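Local coordinates for protein alcohol dehydrogenase, zinc-containing (Thermotoga maritima, PDB 3IP1) that catalyses the NAD(+)-dependent oxidation of scyllo-inosose to 3-dehydro-scyllo-inosose, and thus probably serves in myo-inositol degradation, at residues R4-H9 with P40-E45; P50-P55 with V103-P108; K365-T370 with K391-N396. All coordinates share one frame; numbering follows the deposited sequence.

Contact 1 of 3, residues R4-H9 with P40-E45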
loop_
_atom_site.group_PDB
_atom_site.type_symbol
_atom_site.label_atom_id
_atom_site.label_comp_id
_atom_site.label_asym_id
_atom_site.label_seq_id
_atom_site.Cartn_x
_atom_site.Cartn_y
_atom_site.Cartn_z
ATOM N N ARG A 4 -37.699 -12.160 28.202
ATOM C CA ARG A 4 -38.435 -11.718 27.025
ATOM C C ARG A 4 -37.476 -11.110 26.005
ATOM O O ARG A 4 -36.400 -10.615 26.362
ATOM C CB ARG A 4 -39.533 -10.716 27.416
ATOM C CG ARG A 4 -40.680 -11.326 28.263
ATOM C CD ARG A 4 -41.825 -10.347 28.538
ATOM N NE ARG A 4 -41.379 -8.957 28.700
ATOM C CZ ARG A 4 -40.697 -8.475 29.748
ATOM N NH1 ARG A 4 -40.350 -9.264 30.760
ATOM N NH2 ARG A 4 -40.345 -7.193 29.777
ATOM N N ALA A 5 -37.880 -11.163 24.737
ATOM C CA ALA A 5 -37.083 -10.686 23.607
ATOM C C ALA A 5 -38.004 -10.339 22.445
ATOM O O ALA A 5 -39.098 -10.893 22.332
ATOM C CB ALA A 5 -36.063 -11.745 23.171
ATOM N N VAL A 6 -37.528 -9.449 21.575
ATOM C CA VAL A 6 -38.235 -9.031 20.363
ATOM C C VAL A 6 -37.889 -10.005 19.221
ATOM O O VAL A 6 -36.738 -10.030 18.733
ATOM C CB VAL A 6 -37.849 -7.591 20.010
ATOM C CG1 VAL A 6 -38.469 -7.157 18.713
ATOM C CG2 VAL A 6 -38.225 -6.626 21.169
ATOM N N ARG A 7 -38.877 -10.808 18.805
ATOM C CA ARG A 7 -38.665 -11.840 17.789
ATOM C C ARG A 7 -39.499 -11.620 16.524
ATOM O O ARG A 7 -40.637 -11.133 16.589
ATOM C CB ARG A 7 -38.911 -13.239 18.356
ATOM C CG ARG A 7 -38.120 -13.540 19.636
ATOM C CD ARG A 7 -37.975 -15.048 19.861
ATOM N NE ARG A 7 -36.792 -15.587 19.201
ATOM C CZ ARG A 7 -36.714 -16.799 18.664
ATOM N NH1 ARG A 7 -35.590 -17.195 18.097
ATOM N NH2 ARG A 7 -37.758 -17.611 18.680
ATOM N N LEU A 8 -38.915 -11.966 15.380
ATOM C CA LEU A 8 -39.610 -11.888 14.095
ATOM C C LEU A 8 -40.005 -13.284 13.619
ATOM O O LEU A 8 -39.169 -14.166 13.501
ATOM C CB LEU A 8 -38.752 -11.184 13.024
ATOM C CG LEU A 8 -39.395 -10.799 11.671
ATOM C CD1 LEU A 8 -38.740 -9.556 11.068
ATOM C CD2 LEU A 8 -39.396 -11.941 10.636
ATOM N N HIS A 9 -41.289 -13.460 13.332
ATOM C CA HIS A 9 -41.790 -14.688 12.732
ATOM C C HIS A 9 -42.250 -14.378 11.320
ATOM O O HIS A 9 -42.763 -13.297 11.059
ATOM C CB HIS A 9 -42.960 -15.244 13.563
ATOM C CG HIS A 9 -42.545 -15.717 14.922
ATOM N ND1 HIS A 9 -42.345 -17.051 15.218
ATOM C CD2 HIS A 9 -42.248 -15.030 16.053
ATOM C CE1 HIS A 9 -41.945 -17.166 16.472
ATOM N NE2 HIS A 9 -41.875 -15.954 16.999
ATOM N N PRO A 40 -44.158 -11.038 7.606
ATOM C CA PRO A 40 -43.384 -11.034 8.845
ATOM C C PRO A 40 -44.171 -10.397 9.977
ATOM O O PRO A 40 -45.011 -9.530 9.744
ATOM C CB PRO A 40 -42.186 -10.150 8.494
ATOM C CG PRO A 40 -42.762 -9.175 7.454
ATOM C CD PRO A 40 -43.667 -10.036 6.640
ATOM N N GLU A 41 -43.911 -10.833 11.202
ATOM C CA GLU A 41 -44.541 -10.207 12.340
ATOM C C GLU A 41 -43.560 -10.160 13.510
ATOM O O GLU A 41 -42.916 -11.147 13.841
ATOM C CB GLU A 41 -45.829 -10.947 12.726
ATOM C CG GLU A 41 -46.508 -10.302 13.936
ATOM C CD GLU A 41 -47.582 -11.174 14.571
ATOM O OE1 GLU A 41 -48.142 -10.737 15.605
ATOM O OE2 GLU A 41 -47.863 -12.282 14.047
ATOM N N VAL A 42 -43.455 -9.003 14.132
ATOM C CA VAL A 42 -42.489 -8.812 15.192
ATOM C C VAL A 42 -43.215 -8.707 16.518
ATOM O O VAL A 42 -44.062 -7.847 16.680
ATOM C CB VAL A 42 -41.649 -7.534 14.952
ATOM C CG1 VAL A 42 -40.675 -7.316 16.109
ATOM C CG2 VAL A 42 -40.900 -7.635 13.607
ATOM N N ARG A 43 -42.873 -9.575 17.461
ATOM C CA ARG A 43 -43.530 -9.566 18.760
ATOM C C ARG A 43 -42.562 -9.807 19.915
ATOM O O ARG A 43 -41.593 -10.547 19.785
ATOM C CB ARG A 43 -44.675 -10.595 18.798
ATOM C CG ARG A 43 -46.068 -10.004 18.597
ATOM C CD ARG A 43 -46.769 -9.699 19.954
ATOM N NE ARG A 43 -47.881 -10.623 20.253
ATOM C CZ ARG A 43 -47.834 -11.650 21.105
ATOM N NH1 ARG A 43 -46.732 -11.937 21.791
ATOM N NH2 ARG A 43 -48.908 -12.405 21.273
ATOM N N VAL A 44 -42.835 -9.156 21.041
ATOM C CA VAL A 44 -42.170 -9.487 22.295
ATOM C C VAL A 44 -42.715 -10.824 22.754
ATOM O O VAL A 44 -43.926 -10.970 22.922
ATOM C CB VAL A 44 -42.433 -8.410 23.378
ATOM C CG1 VAL A 44 -41.865 -8.854 24.740
ATOM C CG2 VAL A 44 -41.847 -7.060 22.940
ATOM N N GLU A 45 -41.842 -11.810 22.930
ATOM C CA GLU A 45 -42.274 -13.121 23.404
ATOM C C GLU A 45 -41.308 -13.673 24.450
ATOM O O GLU A 45 -40.150 -13.235 24.549
ATOM C CB GLU A 45 -42.487 -14.098 22.231
ATOM C CG GLU A 45 -41.228 -14.576 21.516
ATOM C CD GLU A 45 -41.516 -15.397 20.241
ATOM O OE1 GLU A 45 -40.978 -16.528 20.097
ATOM O OE2 GLU A 45 -42.269 -14.913 19.370
#
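The imidazole of His9 and the carboxylate of Glu45 meet edge to edge and tip to tip, their planes only 24° apart. His9 NE2 donates to the syn lone pair of Glu45 OE2 at 2.6 Å, a short but bent bond (138° at the hydrogen), and weakly to Glu45 OE1. At the edge of the Arg7 guanidinium lies the same OE1, but there the planes stand 72° apart and the salt bridge from Arg7 NH2 to Glu45 OE1 is long, at 3.7 Å; the stronger partner of Arg7 is Asp158. The aliphatic parts also pack, with Arg7 CG 3.8 Å from Glu45 CG. Glu45 takes the crowded first torsion and then runs extended, so its carboxylate passes Arg7 to reach His9. An alanine in place of Glu45 would remove the carboxylate, and would probably leave the His9 ring less firmly oriented and Arg7 less well packed.

Beneath these groups the strands pair antiparallel. Ala5–Glu45, Arg7–Arg43 and His9–Glu41 are hydrogen-bonded pairs, as in Arg7 N to Arg43 O at 2.9 Å. Val6–Val44 and Leu8–Val42 are non-hydrogen-bonded pairs that turn apolar chains to the other face, where branched residues fill the space compactly: Val6 CG1 presses on Val42 CG1 at a tight 3.4 Å, and Leu8 CD1 meets Val42 CG2 at 3.8 Å.

That apolar face packs on helix 69-75, through Leu8 and Val42, and on helix 376-382, through Val6, Val42 and Val44; strand 93-94 also pairs with strand 3-12, extending the antiparallel sheet.

Contact 2 of 3, residues P50-P55 with V103-P108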
loop_
_atom_site.group_PDB
_atom_site.type_symbol
_atom_site.label_atom_id
_atom_site.label_comp_id
_atom_site.label_asym_id
_atom_site.label_seq_id
_atom_site.Cartn_x
_atom_site.Cartn_y
_atom_site.Cartn_z
ATOM N N PRO A 50 -30.501 -17.965 28.475
ATOM C CA PRO A 50 -29.316 -18.263 27.662
ATOM C C PRO A 50 -28.390 -19.245 28.376
ATOM O O PRO A 50 -28.435 -19.354 29.603
ATOM C CB PRO A 50 -28.648 -16.892 27.480
ATOM C CG PRO A 50 -29.740 -15.895 27.737
ATOM C CD PRO A 50 -30.610 -16.528 28.785
ATOM N N ARG A 51 -27.585 -19.968 27.602
ATOM C CA ARG A 51 -26.693 -20.987 28.145
ATOM C C ARG A 51 -25.321 -20.895 27.521
ATOM O O ARG A 51 -25.194 -20.720 26.304
ATOM C CB ARG A 51 -27.227 -22.392 27.863
ATOM C CG ARG A 51 -28.557 -22.716 28.476
ATOM C CD ARG A 51 -29.159 -23.945 27.801
ATOM N NE ARG A 51 -28.321 -25.123 28.001
ATOM C CZ ARG A 51 -28.373 -25.913 29.073
ATOM N NH1 ARG A 51 -29.243 -25.673 30.053
ATOM N NH2 ARG A 51 -27.558 -26.954 29.157
ATOM N N ILE A 52 -24.300 -21.014 28.366
ATOM C CA ILE A 52 -22.937 -21.225 27.922
ATOM C C ILE A 52 -22.838 -22.685 27.488
ATOM O O ILE A 52 -22.985 -23.588 28.300
ATOM C CB ILE A 52 -21.909 -20.949 29.049
ATOM C CG1 ILE A 52 -22.053 -19.522 29.616
ATOM C CG2 ILE A 52 -20.481 -21.264 28.569
ATOM C CD1 ILE A 52 -21.732 -18.394 28.635
ATOM N N GLU A 53 -22.608 -22.903 26.205
ATOM C CA GLU A 53 -22.563 -24.250 25.659
ATOM C C GLU A 53 -21.192 -24.599 25.116
ATOM O O GLU A 53 -20.873 -25.775 24.942
ATOM C CB GLU A 53 -23.594 -24.389 24.549
ATOM C CG GLU A 53 -24.990 -24.589 25.083
ATOM C CD GLU A 53 -26.045 -24.130 24.110
ATOM O OE1 GLU A 53 -27.180 -24.642 24.214
ATOM O OE2 GLU A 53 -25.740 -23.263 23.248
ATOM N N LYS A 54 -20.413 -23.567 24.824
ATOM C CA LYS A 54 -19.027 -23.719 24.423
ATOM C C LYS A 54 -18.198 -22.895 25.386
ATOM O O LYS A 54 -18.667 -21.865 25.862
ATOM C CB LYS A 54 -18.824 -23.244 22.981
ATOM C CG LYS A 54 -19.363 -24.211 21.944
ATOM C CD LYS A 54 -20.003 -23.452 20.828
ATOM C CE LYS A 54 -19.386 -23.820 19.497
ATOM N NZ LYS A 54 -19.280 -22.571 18.656
ATOM N N PRO A 55 -16.972 -23.357 25.695
ATOM C CA PRO A 55 -16.222 -22.690 26.761
ATOM C C PRO A 55 -15.760 -21.256 26.416
ATOM O O PRO A 55 -15.249 -20.554 27.294
ATOM C CB PRO A 55 -15.028 -23.633 27.025
ATOM C CG PRO A 55 -15.036 -24.648 25.929
ATOM C CD PRO A 55 -16.381 -24.646 25.286
ATOM N N VAL A 103 -21.075 -7.927 30.774
ATOM C CA VAL A 103 -20.875 -9.362 30.907
ATOM C C VAL A 103 -21.441 -9.837 32.247
ATOM O O VAL A 103 -21.113 -9.285 33.300
ATOM C CB VAL A 103 -19.379 -9.772 30.750
ATOM C CG1 VAL A 103 -19.246 -11.284 30.789
ATOM C CG2 VAL A 103 -18.813 -9.232 29.407
ATOM N N VAL A 104 -22.311 -10.841 32.197
ATOM C CA VAL A 104 -22.854 -11.426 33.425
ATOM C C VAL A 104 -22.409 -12.864 33.621
ATOM O O VAL A 104 -22.580 -13.415 34.686
ATOM C CB VAL A 104 -24.415 -11.312 33.566
ATOM C CG1 VAL A 104 -24.848 -9.853 33.659
ATOM C CG2 VAL A 104 -25.151 -12.083 32.453
ATOM N N GLU A 105 -21.855 -13.472 32.585
ATOM C CA GLU A 105 -21.294 -14.784 32.702
ATOM C C GLU A 105 -20.316 -15.003 31.545
ATOM O O GLU A 105 -20.565 -14.551 30.437
ATOM C CB GLU A 105 -22.407 -15.830 32.673
ATOM C CG GLU A 105 -21.881 -17.240 32.830
ATOM C CD GLU A 105 -22.935 -18.259 33.211
ATOM O OE1 GLU A 105 -22.536 -19.321 33.755
ATOM O OE2 GLU A 105 -24.140 -18.017 32.963
ATOM N N ALA A 106 -19.217 -15.699 31.824
ATOM C CA ALA A 106 -18.199 -16.044 30.827
ATOM C C ALA A 106 -17.728 -17.485 31.035
ATOM O O ALA A 106 -17.477 -17.900 32.165
ATOM C CB ALA A 106 -17.013 -15.091 30.932
ATOM N N GLY A 107 -17.592 -18.239 29.948
ATOM C CA GLY A 107 -17.003 -19.575 30.007
ATOM C C GLY A 107 -15.524 -19.523 30.340
ATOM O O GLY A 107 -14.927 -18.440 30.320
ATOM N N PRO A 108 -14.927 -20.688 30.666
ATOM C CA PRO A 108 -13.539 -20.785 31.112
ATOM C C PRO A 108 -12.518 -20.239 30.104
ATOM O O PRO A 108 -11.496 -19.686 30.512
ATOM C CB PRO A 108 -13.341 -22.304 31.352
ATOM C CG PRO A 108 -14.450 -22.972 30.623
ATOM C CD PRO A 108 -15.605 -21.992 30.750
#
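A classic beta bulge near the end of strand 98-106, with Val104 and Glu105 both facing Ile59, lies just before Gly107 and Pro108, which meet the loop 50-55. This loop leads from strand 40-47 into strand 57-66 of the GroES-like domain, so the contact packs a connecting loop against the sheet's end, at the surface and away from the metal sites.

Ile52 is the apolar piece of the loop. Its CG1 lies anti to its own carbonyl carbon and crosses obliquely over the Glu105 side chain, 3.9 Å from Glu105 CD. Glu105 offers carbon there because its CG is anti to the backbone N (chi1 -178°) and the chain stays extended beyond it, so that both its CG and its carboxyl carbon lie against Ile52 CG1. The other branch of Ile52, CG2, rests 4.1 Å from Gly107 CA, and the side chain also touches Ile59 of strand 57-66.

At the far end Pro55 meets Gly107 and Pro108. Pro55 O sits 3.2 Å from Gly107 C and makes a CA-H...O contact with Gly107 CA at 3.4 Å. A beta carbon built on Gly107 would fall 2.4 Å from Pro55 O, a clash, so the absence of a side chain is what lets the two backbones close in. The proline rings then touch, Pro55 CB being 3.7 Å from Pro108 CG.

No hydrogen bond links the two segments: Pro55 O is 3.4 Å from Pro108 N, but a proline nitrogen has no hydrogen to give. The backbone bond of Pro55 is made with Glu109 instead. Cohesion here therefore rests on shape and on rigid rings and a small glycine, rather than on directed polar bonds.

Contact 3 of 3, residues K365-T370 with K391-N396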
loop_
_atom_site.group_PDB
_atom_site.type_symbol
_atom_site.label_atom_id
_atom_site.label_comp_id
_atom_site.label_asym_id
_atom_site.label_seq_id
_atom_site.Cartn_x
_atom_site.Cartn_y
_atom_site.Cartn_z
ATOM N N LYS A 365 -24.952 11.858 19.318
ATOM C CA LYS A 365 -25.699 12.985 18.773
ATOM C C LYS A 365 -26.767 12.555 17.765
ATOM O O LYS A 365 -27.717 13.291 17.521
ATOM C CB LYS A 365 -24.760 14.003 18.109
ATOM C CG LYS A 365 -23.709 14.622 19.036
ATOM C CD LYS A 365 -23.031 15.788 18.334
ATOM C CE LYS A 365 -22.227 16.640 19.301
ATOM N NZ LYS A 365 -20.820 16.157 19.424
ATOM N N ILE A 366 -26.608 11.376 17.171
ATOM C CA ILE A 366 -27.537 10.939 16.136
ATOM C C ILE A 366 -28.758 10.182 16.668
ATOM O O ILE A 366 -29.704 9.922 15.913
ATOM C CB ILE A 366 -26.839 10.124 15.008
ATOM C CG1 ILE A 366 -26.581 8.676 15.448
ATOM C CG2 ILE A 366 -25.573 10.875 14.504
ATOM C CD1 ILE A 366 -26.333 7.715 14.286
ATOM N N ILE A 367 -28.745 9.833 17.949
ATOM C CA ILE A 367 -29.875 9.133 18.540
ATOM C C ILE A 367 -31.042 10.110 18.680
ATOM O O ILE A 367 -30.956 11.079 19.420
ATOM C CB ILE A 367 -29.510 8.449 19.887
ATOM C CG1 ILE A 367 -28.411 7.392 19.661
ATOM C CG2 ILE A 367 -30.753 7.805 20.535
ATOM C CD1 ILE A 367 -27.756 6.871 20.935
ATOM N N SER A 368 -32.116 9.855 17.940
ATOM C CA SER A 368 -33.299 10.711 17.981
ATOM C C SER A 368 -34.155 10.429 19.210
ATOM O O SER A 368 -34.745 11.349 19.769
ATOM C CB SER A 368 -34.135 10.557 16.713
ATOM O OG SER A 368 -33.290 10.627 15.574
ATOM N N LYS A 369 -34.189 9.172 19.640
ATOM C CA LYS A 369 -35.080 8.754 20.713
ATOM C C LYS A 369 -34.642 7.404 21.295
ATOM O O LYS A 369 -34.189 6.519 20.561
ATOM C CB LYS A 369 -36.497 8.642 20.143
ATOM C CG LYS A 369 -37.570 8.280 21.125
ATOM C CD LYS A 369 -38.860 8.037 20.371
ATOM C CE LYS A 369 -39.890 9.097 20.699
ATOM N NZ LYS A 369 -40.830 8.535 21.708
ATOM N N THR A 370 -34.774 7.257 22.614
ATOM C CA THR A 370 -34.589 5.956 23.257
ATOM C C THR A 370 -35.938 5.460 23.749
ATOM O O THR A 370 -36.780 6.253 24.158
ATOM C CB THR A 370 -33.561 5.993 24.404
ATOM O OG1 THR A 370 -33.934 6.994 25.347
ATOM C CG2 THR A 370 -32.176 6.326 23.888
ATOM N N LYS A 391 -32.157 7.702 14.220
ATOM C CA LYS A 391 -31.790 6.488 14.911
ATOM C C LYS A 391 -32.608 6.391 16.182
ATOM O O LYS A 391 -32.673 7.341 16.977
ATOM C CB LYS A 391 -30.281 6.473 15.212
ATOM C CG LYS A 391 -29.786 5.387 16.193
ATOM C CD LYS A 391 -29.825 3.972 15.616
ATOM C CE LYS A 391 -28.903 3.858 14.411
ATOM N NZ LYS A 391 -29.049 2.536 13.758
ATOM N N VAL A 392 -33.216 5.215 16.356
ATOM C CA VAL A 392 -34.026 4.877 17.519
ATOM C C VAL A 392 -33.326 3.742 18.225
ATOM O O VAL A 392 -32.946 2.769 17.593
ATOM C CB VAL A 392 -35.455 4.432 17.101
ATOM C CG1 VAL A 392 -36.221 3.797 18.279
ATOM C CG2 VAL A 392 -36.229 5.623 16.539
ATOM N N THR A 393 -33.168 3.876 19.542
ATOM C CA THR A 393 -32.372 2.930 20.326
ATOM C C THR A 393 -33.119 2.396 21.548
ATOM O O THR A 393 -33.588 3.177 22.383
ATOM C CB THR A 393 -31.061 3.623 20.815
ATOM O OG1 THR A 393 -30.386 4.207 19.692
ATOM C CG2 THR A 393 -30.141 2.650 21.522
HETATM N N MSE A 394 -33.186 1.065 21.661
HETATM C CA MSE A 394 -33.648 0.416 22.883
HETATM C C MSE A 394 -32.701 0.702 24.047
HETATM O O MSE A 394 -31.500 0.522 23.935
HETATM C CB MSE A 394 -33.751 -1.090 22.698
HETATM C CG MSE A 394 -34.546 -1.747 23.809
HETATM SE SE MSE A 394 -34.287 -3.669 23.872
HETATM C CE MSE A 394 -32.554 -3.712 24.737
ATOM N N LEU A 395 -33.253 1.159 25.163
ATOM C CA LEU A 395 -32.493 1.332 26.386
ATOM C C LEU A 395 -33.163 0.535 27.509
ATOM O O LEU A 395 -34.321 0.790 27.839
ATOM C CB LEU A 395 -32.426 2.816 26.741
ATOM C CG LEU A 395 -31.668 3.239 27.999
ATOM C CD1 LEU A 395 -30.168 2.910 27.885
ATOM C CD2 LEU A 395 -31.877 4.739 28.239
ATOM N N ASN A 396 -32.448 -0.443 28.063
ATOM C CA ASN A 396 -32.894 -1.168 29.253
ATOM C C ASN A 396 -32.426 -0.479 30.527
ATOM O O ASN A 396 -31.244 -0.189 30.674
ATOM C CB ASN A 396 -32.359 -2.603 29.251
ATOM C CG ASN A 396 -33.002 -3.461 28.195
ATOM O OD1 ASN A 396 -34.115 -3.170 27.738
ATOM N ND2 ASN A 396 -32.307 -4.538 27.790
#
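Lys391 starts this contact with carbon and finishes at a metal ligand. Its CB lies 3.6 Å from Ile366 O, with Ile366 CD1 also close by. CG, anti to the backbone N (chi1 168°), passes 4.2 Å from Ile367 CG1. Two successive bends, chi2 71° and chi3 62°, then turn the chain away from segment 365-370, and NZ forms a salt bridge with Glu98 and a hydrogen bond with Ile67 O. Glu98 is a zinc ligand, and the lysine side chain comes within about 6 Å of the cadmium ion bound in this crystal; its positive charge would probably offset some of the carboxylate's charge. A long, flexible lysine suits the place, since it packs by its methylenes and still delivers an ammonium to the metal site's second shell.

The backbone of Lys391 is held too. Ser368 N donates to Lys391 O at 2.7 Å, in the plane of that carbonyl. Lys391 N makes a weak hydrogen bond to Ser368 OG (3.4 Å), whose stronger partner is Val390 N. Next, Thr393 N donates to Lys369 O at 3.0 Å, almost along the C=O axis, within the parallel pairing of Lys369 with Val392 and Thr370 with Thr393.

Ile367 crosses Thr393 at about a right angle, its CG2 lying 3.7 Å from Thr393 OG1. Further along, Thr370 CB rests 4.1 Å from Leu395 CB; the beta-branched Thr370, Val392 and Thr393 suit extended strands.

Strands 369-371 and 392-395 are the two ends of a beta-alpha-beta crossover through helix 376-382. Helix 185-192 packs on Ile367, Thr370 and Thr393, helix 224-235 on Ile366 and Lys391, and strand 57-66 pairs antiparallel with strand 392-395.

Read from the N terminus, the three contacts follow in series: each closes before the next opens, so none nests in another and none crosses. Contact 1 brings strand 40-47 back to strand 3-12, closing a loop of 30 residues in the small antiparallel sheet. Contact 2 closes 47 residues, bringing the exit of that sheet to the end of strand 98-106. Contact 3 spans 20 residues near the C terminus and lays strand 392-395 parallel to strand 369-371; strand 57-66 pairs with the former. Contacts 2 and 3 thus reach the same mixed sheet from separate places, their centres about 28 Å apart. Helix 376-382, within the loop of contact 3, packs on the apolar face of contact 1.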